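Local atomic coordinates of Rab GDP-dissociation inhibitor (Saccharomyces cerevisiae, PDB entry 2BCG), a protein that keeps Rab GTPases such as SEC4 in their GDP-bound form by blocking nucleotide release, and extracts GDP-bound YPT7 from vacuolar membranes. Residues T306-I311 with A397-P402; R341-Y346 with S367-T372. All blocks are in the same frame, centred on the assembly; numbering follows the deposited sequence. Where two conformers were deposited one is given.

Both contacts involve the mixed sheet in which strand 303-317 runs between strand 362-369 and the outermost strand 391-402. Interaction 1 pairs 303-317 with 391-402; interaction 2 lies at the end of the hairpin of 345-351 and 362-369 and in the loops beyond, and is nested in sequence within the loop that interaction 1 closes. Their centres are about 13 Å apart and the two meet directly. The backbone bonds Ile370 N to Arg309 O (2.9 Å) and Ile311 N to Thr368 O (3.0 Å) are probable, and in the conformer given Ile369 CD1 lies against Val310 CG2. None of the residues lining the geranylgeranyl pockets belongs to either contact; both belong to the sheet framework.

Interaction 1. Residues T306-I311 with A397-P402; sequences TGQRVI and AELFEP
Leu399 reaches across to strand 308-311 and fits between Val310 and the Thr306-Gln308 turn. Its CG stands anti to the carbonyl carbon (chi1 -55°), which sets the branch 3.8 Å from Val310 CG2; both methyls approach that same CG2, the two side chains crossing obliquely. Leu399 CD1 also meets Gln308 NE2 at 3.9 Å, while Leu399 CB lies 3.5 Å from Thr306 OG1. The Gln308 amide is held by its bond from NE2 to Thr306 OG1 (3.2 Å), which lies in the amide plane and is nearly straight at 176°. Thr306 CG2 lies against the Leu399 carbonyl and 4.0 Å from Glu401 CG. The strands pair antiparallel: Val310 and Ala397, a hydrogen-bonded pair, share one face of the sheet, and Arg309 and Glu398, a non-hydrogen-bonded one, the other. Leu399 N donates to Gln308 O, and Thr306 N to Leu399 O (2.8 Å), so a backbone bond still joins the segments on the far side of the corner at Gly307, whose positive phi suits a residue without a side chain. Glu398 OE1 is hydrogen-bonded to Ser305 OG and Glu401 OE2 forms a salt bridge with Arg415. Strand 391-402 is outermost in the mixed sheet within this chain; on the opposite flank of 303-317 runs strand 362-369, whose Ile369 touches Gln308, while Pro375 of helix 375-378 packs on Arg309 and Ile311.

Interaction 2. Residues R341-Y346 with S367-T372; sequences RKSDIY and STIIET
The Arg341 guanidinium carries the Glu371 carboxylate over one face: OE2 sits 3.5 Å above the plane over its centre, and the two flat groups stack 25° apart. This salt bridge rests on charge alone, since no N-H points at the oxygen. At the edge, in plane, lies Ile369 O, 2.9 Å from Arg341 NH2 in a weak bond; Thr368 OG1 approaches the same nitrogen obliquely, also weakly. Arg341 NE donates to Ser343 O nearly in the guanidinium plane, which helps to fix the group's rotation, and Glu378 forms a salt bridge with NH1. An alanine in place of Arg341 would probably leave Glu371 and Glu378 without this positive mate and open a gap beside Thr368. The contact closes the open end of the antiparallel hairpin of strands 345-351 and 362-369, where Tyr346 and Ser367 make a hydrogen-bonded pair (Tyr346 N to Ser367 O, 3.0 Å). Past Ile345 and Thr368 the chains draw apart and side chains bridge them. Thr368 OG1, anti to its own backbone N (chi1 -166°), donates to Asp344 O at 2.7 Å from above the carbonyl plane. Glu371 OE2 takes Lys342 N at 2.8 Å on its syn lone pair and Ser343 N more weakly. A water donates to Ile369 O and, at 2.6 Å, to Glu371 OE2.

Interaction 1. Residues T306-I311 with A397-P402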
ATOM      1  N   THR A 306      -3.909  -7.285  23.521  1.00 22.77           N
ATOM      2  CA  THR A 306      -4.897  -8.320  23.265  1.00 23.23           C
ATOM      3  C   THR A 306      -4.479  -9.618  23.963  1.00 23.38           C
ATOM      4  O   THR A 306      -5.250 -10.579  23.987  1.00 24.98           O
ATOM      5  CB  THR A 306      -5.033  -8.607  21.778  1.00 23.19           C
ATOM      6  OG1 THR A 306      -3.836  -9.255  21.344  1.00 23.09           O
ATOM      7  CG2 THR A 306      -5.252  -7.305  20.982  1.00 23.69           C
ATOM      8  N   GLY A 307      -3.268  -9.642  24.518  1.00 23.91           N
ATOM      9  CA  GLY A 307      -2.695 -10.838  25.149  1.00 24.70           C
ATOM     10  C   GLY A 307      -1.983 -11.769  24.172  1.00 24.87           C
ATOM     11  O   GLY A 307      -1.624 -12.908  24.524  1.00 26.55           O
ATOM     12  N   GLN A 308      -1.762 -11.282  22.955  1.00 23.63           N
ATOM     13  CA  GLN A 308      -1.051 -12.060  21.934  1.00 21.92           C
ATOM     14  C   GLN A 308       0.196 -11.346  21.446  1.00 19.97           C
ATOM     15  O   GLN A 308       0.227 -10.136  21.292  1.00 18.73           O
ATOM     16  CB  GLN A 308      -1.953 -12.303  20.739  1.00 22.99           C
ATOM     17  CG  GLN A 308      -3.219 -13.058  21.044  1.00 26.56           C
ATOM     18  CD  GLN A 308      -4.176 -13.003  19.897  1.00 30.40           C
ATOM     19  OE1 GLN A 308      -4.425 -14.014  19.255  1.00 33.30           O
ATOM     20  NE2 GLN A 308      -4.718 -11.803  19.613  1.00 32.00           N
ATOM     21  N   ARG A 309       1.241 -12.129  21.207  1.00 17.42           N
ATOM     22  CA  ARG A 309       2.453 -11.611  20.613  1.00 17.65           C
ATOM     23  C   ARG A 309       2.661 -12.405  19.331  1.00 16.42           C
ATOM     24  O   ARG A 309       2.481 -13.628  19.309  1.00 16.25           O
ATOM     25  CB  ARG A 309       3.676 -11.867  21.500  1.00 18.75           C
ATOM     26  CG  ARG A 309       3.755 -10.998  22.747  1.00 20.38           C
ATOM     27  CD  ARG A 309       5.147 -11.094  23.375  1.00 24.04           C
ATOM     28  NE  ARG A 309       5.565 -12.476  23.654  1.00 23.93           N
ATOM     29  CZ  ARG A 309       6.833 -12.910  23.645  1.00 23.20           C
ATOM     30  NH1 ARG A 309       7.824 -12.089  23.318  1.00 23.62           N
ATOM     31  NH2 ARG A 309       7.101 -14.176  23.948  1.00 23.16           N
ATOM     32  N   VAL A 310       3.053 -11.696  18.281  1.00 15.26           N
ATOM     33  CA  VAL A 310       3.260 -12.332  16.986  1.00 14.84           C
ATOM     34  C   VAL A 310       4.735 -12.307  16.658  1.00 14.60           C
ATOM     35  O   VAL A 310       5.363 -11.249  16.691  1.00 16.43           O
ATOM     36  CB  VAL A 310       2.485 -11.565  15.880  1.00 15.24           C
ATOM     37  CG1 VAL A 310       2.587 -12.301  14.538  1.00 16.24           C
ATOM     38  CG2 VAL A 310       1.016 -11.402  16.253  1.00 18.48           C
ATOM     39  N   ILE A 311       5.293 -13.471  16.312  1.00 13.46           N
ATOM     40  CA  ILE A 311       6.683 -13.483  15.837  1.00 13.88           C
ATOM     41  C   ILE A 311       6.633 -13.406  14.315  1.00 13.02           C
ATOM     42  O   ILE A 311       5.789 -14.102  13.679  1.00 13.41           O
ATOM     43  CB  ILE A 311       7.496 -14.709  16.321  1.00 13.87           C
ATOM     44  CG1 ILE A 311       8.936 -14.650  15.809  1.00 15.06           C
ATOM     45  CG2 ILE A 311       6.792 -16.012  15.979  1.00 14.81           C
ATOM     46  CD1 ILE A 311       9.899 -15.595  16.524  1.00 15.60           C
ATOM     47  N   ALA A 397       6.111  -8.692  17.851  1.00 17.77           N
ATOM     48  CA  ALA A 397       5.221  -7.560  18.090  1.00 17.52           C
ATOM     49  C   ALA A 397       4.095  -7.958  19.058  1.00 17.41           C
ATOM     50  O   ALA A 397       3.476  -9.011  18.888  1.00 17.12           O
ATOM     51  CB  ALA A 397       4.635  -7.057  16.769  1.00 17.66           C
ATOM     52  N   GLU A 398       3.843  -7.116  20.066  1.00 18.10           N
ATOM     53  CA  GLU A 398       2.678  -7.314  20.917  1.00 18.74           C
ATOM     54  C   GLU A 398       1.505  -6.619  20.245  1.00 17.28           C
ATOM     55  O   GLU A 398       1.668  -5.522  19.735  1.00 17.45           O
ATOM     56  CB  GLU A 398       2.921  -6.732  22.322  1.00 19.81           C
ATOM     57  CG  GLU A 398       1.831  -7.153  23.287  1.00 24.89           C
ATOM     58  CD  GLU A 398       2.173  -6.930  24.752  1.00 30.00           C
ATOM     59  OE1 GLU A 398       1.368  -7.349  25.608  1.00 34.31           O
ATOM     60  OE2 GLU A 398       3.221  -6.329  25.050  1.00 34.04           O
ATOM     61  N   LEU A 399       0.351  -7.278  20.195  1.00 16.88           N
ATOM     62  CA  LEU A 399      -0.850  -6.704  19.581  1.00 16.30           C
ATOM     63  C   LEU A 399      -1.650  -5.859  20.572  1.00 16.98           C
ATOM     64  O   LEU A 399      -1.959  -6.317  21.683  1.00 18.19           O
ATOM     65  CB  LEU A 399      -1.747  -7.792  19.008  1.00 16.56           C
ATOM     66  CG  LEU A 399      -1.069  -8.722  18.009  1.00 16.48           C
ATOM     67  CD1 LEU A 399      -2.166  -9.662  17.527  1.00 18.04           C
ATOM     68  CD2 LEU A 399      -0.437  -7.910  16.862  1.00 16.19           C
ATOM     69  N   PHE A 400      -1.994  -4.650  20.140  1.00 16.34           N
ATOM     70  CA  PHE A 400      -2.786  -3.698  20.954  1.00 16.45           C
ATOM     71  C   PHE A 400      -4.147  -3.380  20.350  1.00 17.41           C
ATOM     72  O   PHE A 400      -4.362  -3.485  19.128  1.00 16.25           O
ATOM     73  CB  PHE A 400      -1.975  -2.414  21.201  1.00 17.34           C
ATOM     74  CG  PHE A 400      -0.704  -2.662  21.931  1.00 19.62           C
ATOM     75  CD1 PHE A 400       0.514  -2.728  21.240  1.00 19.88           C
ATOM     76  CD2 PHE A 400      -0.717  -2.887  23.317  1.00 21.92           C
ATOM     77  CE1 PHE A 400       1.704  -2.985  21.918  1.00 21.49           C
ATOM     78  CE2 PHE A 400       0.473  -3.157  23.998  1.00 22.54           C
ATOM     79  CZ  PHE A 400       1.689  -3.226  23.293  1.00 21.64           C
ATOM     80  N   GLU A 401      -5.096  -3.029  21.222  1.00 17.27           N
ATOM     81  CA  GLU A 401      -6.399  -2.562  20.762  1.00 18.87           C
ATOM     82  C   GLU A 401      -6.814  -1.415  21.672  1.00 18.23           C
ATOM     83  O   GLU A 401      -6.276  -1.291  22.768  1.00 17.84           O
ATOM     84  CB  GLU A 401      -7.452  -3.685  20.801  1.00 18.96           C
ATOM     85  CG  GLU A 401      -7.643  -4.287  22.199  1.00 22.17           C
ATOM     86  CD  GLU A 401      -8.672  -5.389  22.235  1.00 22.63           C
ATOM     87  OE1 GLU A 401      -8.642  -6.185  23.195  1.00 29.82           O
ATOM     88  OE2 GLU A 401      -9.528  -5.465  21.333  1.00 28.37           O
ATOM     89  N   PRO A 402      -7.698  -0.545  21.192  1.00 17.46           N
ATOM     90  CA  PRO A 402      -8.139   0.547  22.074  1.00 17.39           C
ATOM     91  C   PRO A 402      -8.952   0.015  23.253  1.00 17.94           C
ATOM     92  O   PRO A 402      -9.715  -0.941  23.107  1.00 17.01           O
ATOM     93  CB  PRO A 402      -9.036   1.396  21.188  1.00 17.67           C
ATOM     94  CG  PRO A 402      -9.310   0.630  19.959  1.00 19.83           C
ATOM     95  CD  PRO A 402      -8.333  -0.499  19.861  1.00 18.56           C
TER

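Interaction 2. Residues R341-Y346 with S367-T372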
ATOM      1  N   ARG A 341      -0.527 -27.497  17.709  1.00 20.99           N
ATOM      2  CA  ARG A 341      -0.550 -26.110  18.126  1.00 19.68           C
ATOM      3  C   ARG A 341      -1.939 -25.558  18.407  1.00 20.66           C
ATOM      4  O   ARG A 341      -2.969 -26.192  18.102  1.00 21.93           O
ATOM      5  CB  ARG A 341       0.114 -25.240  17.035  1.00 18.60           C
ATOM      6  CG  ARG A 341       1.614 -25.335  17.023  1.00 17.80           C
ATOM      7  CD  ARG A 341       2.257 -24.407  15.958  1.00 18.25           C
ATOM      8  NE  ARG A 341       1.965 -22.984  16.172  1.00 16.48           N
ATOM      9  CZ  ARG A 341       2.630 -22.163  16.995  1.00 16.23           C
ATOM     10  NH1 ARG A 341       3.670 -22.581  17.730  1.00 17.71           N
ATOM     11  NH2 ARG A 341       2.243 -20.894  17.074  1.00 16.40           N
ATOM     12  N   LYS A 342      -1.960 -24.349  18.965  1.00 21.52           N
ATOM     13  CA  LYS A 342      -3.203 -23.618  19.187  1.00 23.20           C
ATOM     14  C   LYS A 342      -3.515 -22.658  18.040  1.00 22.00           C
ATOM     15  O   LYS A 342      -4.649 -22.193  17.918  1.00 23.42           O
ATOM     16  CB  LYS A 342      -3.125 -22.830  20.497  1.00 23.03           C
ATOM     17  CG  LYS A 342      -2.788 -23.706  21.721  1.00 25.69           C
ATOM     18  CD  LYS A 342      -2.535 -22.868  22.960  1.00 26.53           C
ATOM     19  CE  LYS A 342      -2.360 -23.778  24.187  1.00 32.10           C
ATOM     20  NZ  LYS A 342      -2.605 -23.075  25.498  1.00 34.91           N
ATOM     21  N   SER A 343      -2.516 -22.354  17.201  1.00 20.63           N
ATOM     22  CA  SER A 343      -2.730 -21.428  16.096  1.00 19.09           C
ATOM     23  C   SER A 343      -1.915 -21.848  14.891  1.00 18.11           C
ATOM     24  O   SER A 343      -0.837 -22.430  14.991  1.00 18.46           O
ATOM     25  CB  SER A 343      -2.481 -19.964  16.457  0.50 19.74           C
ATOM     26  OG  SER A 343      -1.115 -19.696  16.548  0.50 20.00           O
ATOM     27  N   ASP A 344      -2.442 -21.485  13.746  1.00 17.12           N
ATOM     28  CA  ASP A 344      -1.754 -21.763  12.488  1.00 15.42           C
ATOM     29  C   ASP A 344      -0.449 -20.956  12.357  1.00 14.92           C
ATOM     30  O   ASP A 344      -0.279 -19.893  12.948  1.00 14.45           O
ATOM     31  CB  ASP A 344      -2.668 -21.440  11.311  1.00 15.53           C
ATOM     32  CG  ASP A 344      -3.893 -22.339  11.241  1.00 15.50           C
ATOM     33  OD1 ASP A 344      -4.682 -22.176  10.288  1.00 17.41           O
ATOM     34  OD2 ASP A 344      -4.057 -23.212  12.127  1.00 18.31           O
ATOM     35  N   ILE A 345       0.471 -21.486  11.565  1.00 13.08           N
ATOM     36  CA  ILE A 345       1.655 -20.709  11.124  1.00 12.89           C
ATOM     37  C   ILE A 345       1.456 -20.407   9.663  1.00 12.52           C
ATOM     38  O   ILE A 345       1.002 -21.275   8.889  1.00 13.03           O
ATOM     39  CB  ILE A 345       2.969 -21.522  11.293  1.00 12.99           C
ATOM     40  CG1 ILE A 345       3.129 -21.947  12.767  1.00 13.55           C
ATOM     41  CG2 ILE A 345       4.165 -20.699  10.788  1.00 13.22           C
ATOM     42  CD1 ILE A 345       4.378 -22.720  13.048  1.00 14.70           C
ATOM     43  N   TYR A 346       1.723 -19.155   9.295  1.00 11.67           N
ATOM     44  CA  TYR A 346       1.648 -18.720   7.896  1.00 11.09           C
ATOM     45  C   TYR A 346       3.034 -18.444   7.339  1.00 11.82           C
ATOM     46  O   TYR A 346       3.952 -18.032   8.046  1.00 12.24           O
ATOM     47  CB  TYR A 346       0.820 -17.429   7.742  1.00 12.53           C
ATOM     48  CG  TYR A 346      -0.660 -17.605   8.040  1.00 12.31           C
ATOM     49  CD1 TYR A 346      -1.249 -16.860   9.055  1.00 15.52           C
ATOM     50  CD2 TYR A 346      -1.481 -18.470   7.277  1.00 13.83           C
ATOM     51  CE1 TYR A 346      -2.602 -17.004   9.365  1.00 15.98           C
ATOM     52  CE2 TYR A 346      -2.842 -18.600   7.568  1.00 14.02           C
ATOM     53  CZ  TYR A 346      -3.389 -17.861   8.594  1.00 13.25           C
ATOM     54  OH  TYR A 346      -4.724 -17.944   8.881  1.00 16.12           O
ATOM     55  N   SER A 367       5.041 -16.199  10.070  1.00 12.77           N
ATOM     56  CA  SER A 367       4.459 -15.584  11.269  1.00 13.58           C
ATOM     57  C   SER A 367       3.495 -16.503  11.976  1.00 13.29           C
ATOM     58  O   SER A 367       2.843 -17.343  11.360  1.00 12.37           O
ATOM     59  CB  SER A 367       3.801 -14.265  10.931  1.00 14.85           C
ATOM     60  OG  SER A 367       2.654 -14.474  10.185  1.00 16.30           O
ATOM     61  N   THR A 368       3.400 -16.304  13.288  1.00 13.08           N
ATOM     62  CA  THR A 368       2.394 -17.001  14.068  1.00 13.14           C
ATOM     63  C   THR A 368       2.289 -16.298  15.409  1.00 13.25           C
ATOM     64  O   THR A 368       3.168 -15.504  15.782  1.00 13.18           O
ATOM     65  CB  THR A 368       2.783 -18.490  14.259  1.00 13.85           C
ATOM     66  OG1 THR A 368       1.648 -19.237  14.735  1.00 14.76           O
ATOM     67  CG2 THR A 368       3.974 -18.619  15.232  1.00 13.39           C
ATOM     68  N   ILE A 369       1.184 -16.558  16.092  1.00 13.87           N
ATOM     69  CA  ILE A 369       1.021 -16.142  17.470  1.00 14.66           C
ATOM     70  C   ILE A 369       1.876 -17.087  18.341  1.00 14.77           C
ATOM     71  O   ILE A 369       1.793 -18.316  18.234  1.00 14.76           O
ATOM     72  CB  ILE A 369      -0.466 -16.285  17.854  0.50 14.66           C
ATOM     73  CG1 ILE A 369      -1.340 -15.274  17.094  0.50 14.95           C
ATOM     74  CG2 ILE A 369      -0.663 -16.208  19.378  0.50 13.97           C
ATOM     75  CD1 ILE A 369      -0.941 -13.839  17.257  0.50 16.35           C
ATOM     76  N   ILE A 370       2.740 -16.493  19.147  1.00 15.19           N
ATOM     77  CA  ILE A 370       3.643 -17.234  20.011  1.00 16.73           C
ATOM     78  C   ILE A 370       2.831 -18.006  21.048  1.00 16.56           C
ATOM     79  O   ILE A 370       1.934 -17.441  21.688  1.00 17.70           O
ATOM     80  CB  ILE A 370       4.652 -16.258  20.667  1.00 16.38           C
ATOM     81  CG1 ILE A 370       5.636 -15.721  19.635  1.00 16.81           C
ATOM     82  CG2 ILE A 370       5.455 -16.927  21.819  1.00 18.06           C
ATOM     83  CD1 ILE A 370       6.377 -14.485  20.117  1.00 17.47           C
ATOM     84  N   GLU A 371       3.146 -19.293  21.203  1.00 16.34           N
ATOM     85  CA  GLU A 371       2.503 -20.115  22.258  1.00 18.18           C
ATOM     86  C   GLU A 371       3.500 -20.860  23.143  1.00 18.79           C
ATOM     87  O   GLU A 371       3.089 -21.621  24.034  1.00 20.61           O
ATOM     88  CB  GLU A 371       1.452 -21.069  21.686  1.00 18.02           C
ATOM     89  CG  GLU A 371       2.014 -22.113  20.713  1.00 18.88           C
ATOM     90  CD  GLU A 371       0.928 -22.993  20.139  1.00 20.36           C
ATOM     91  OE1 GLU A 371       0.928 -24.224  20.447  1.00 23.52           O
ATOM     92  OE2 GLU A 371       0.073 -22.458  19.397  1.00 21.46           O
ATOM     93  N   THR A 372       4.795 -20.671  22.914  1.00 19.28           N
ATOM     94  CA  THR A 372       5.796 -21.330  23.765  1.00 20.13           C
ATOM     95  C   THR A 372       6.799 -20.321  24.329  1.00 20.75           C
ATOM     96  O   THR A 372       6.724 -19.110  24.063  1.00 21.42           O
ATOM     97  CB  THR A 372       6.607 -22.435  23.036  1.00 20.29           C
ATOM     98  OG1 THR A 372       7.631 -21.843  22.234  1.00 19.64           O
ATOM     99  CG2 THR A 372       5.699 -23.335  22.199  1.00 21.70           C
TER
HETATM  100  O   HOH W   1       0.283 -22.538  25.007  1.00 45.21           O
HETATM  101  O   HOH W   2      -0.445 -19.908  19.006  1.00 21.50           O
HETATM  102  O   HOH W   3       3.449 -14.777   7.514  1.00 15.35           O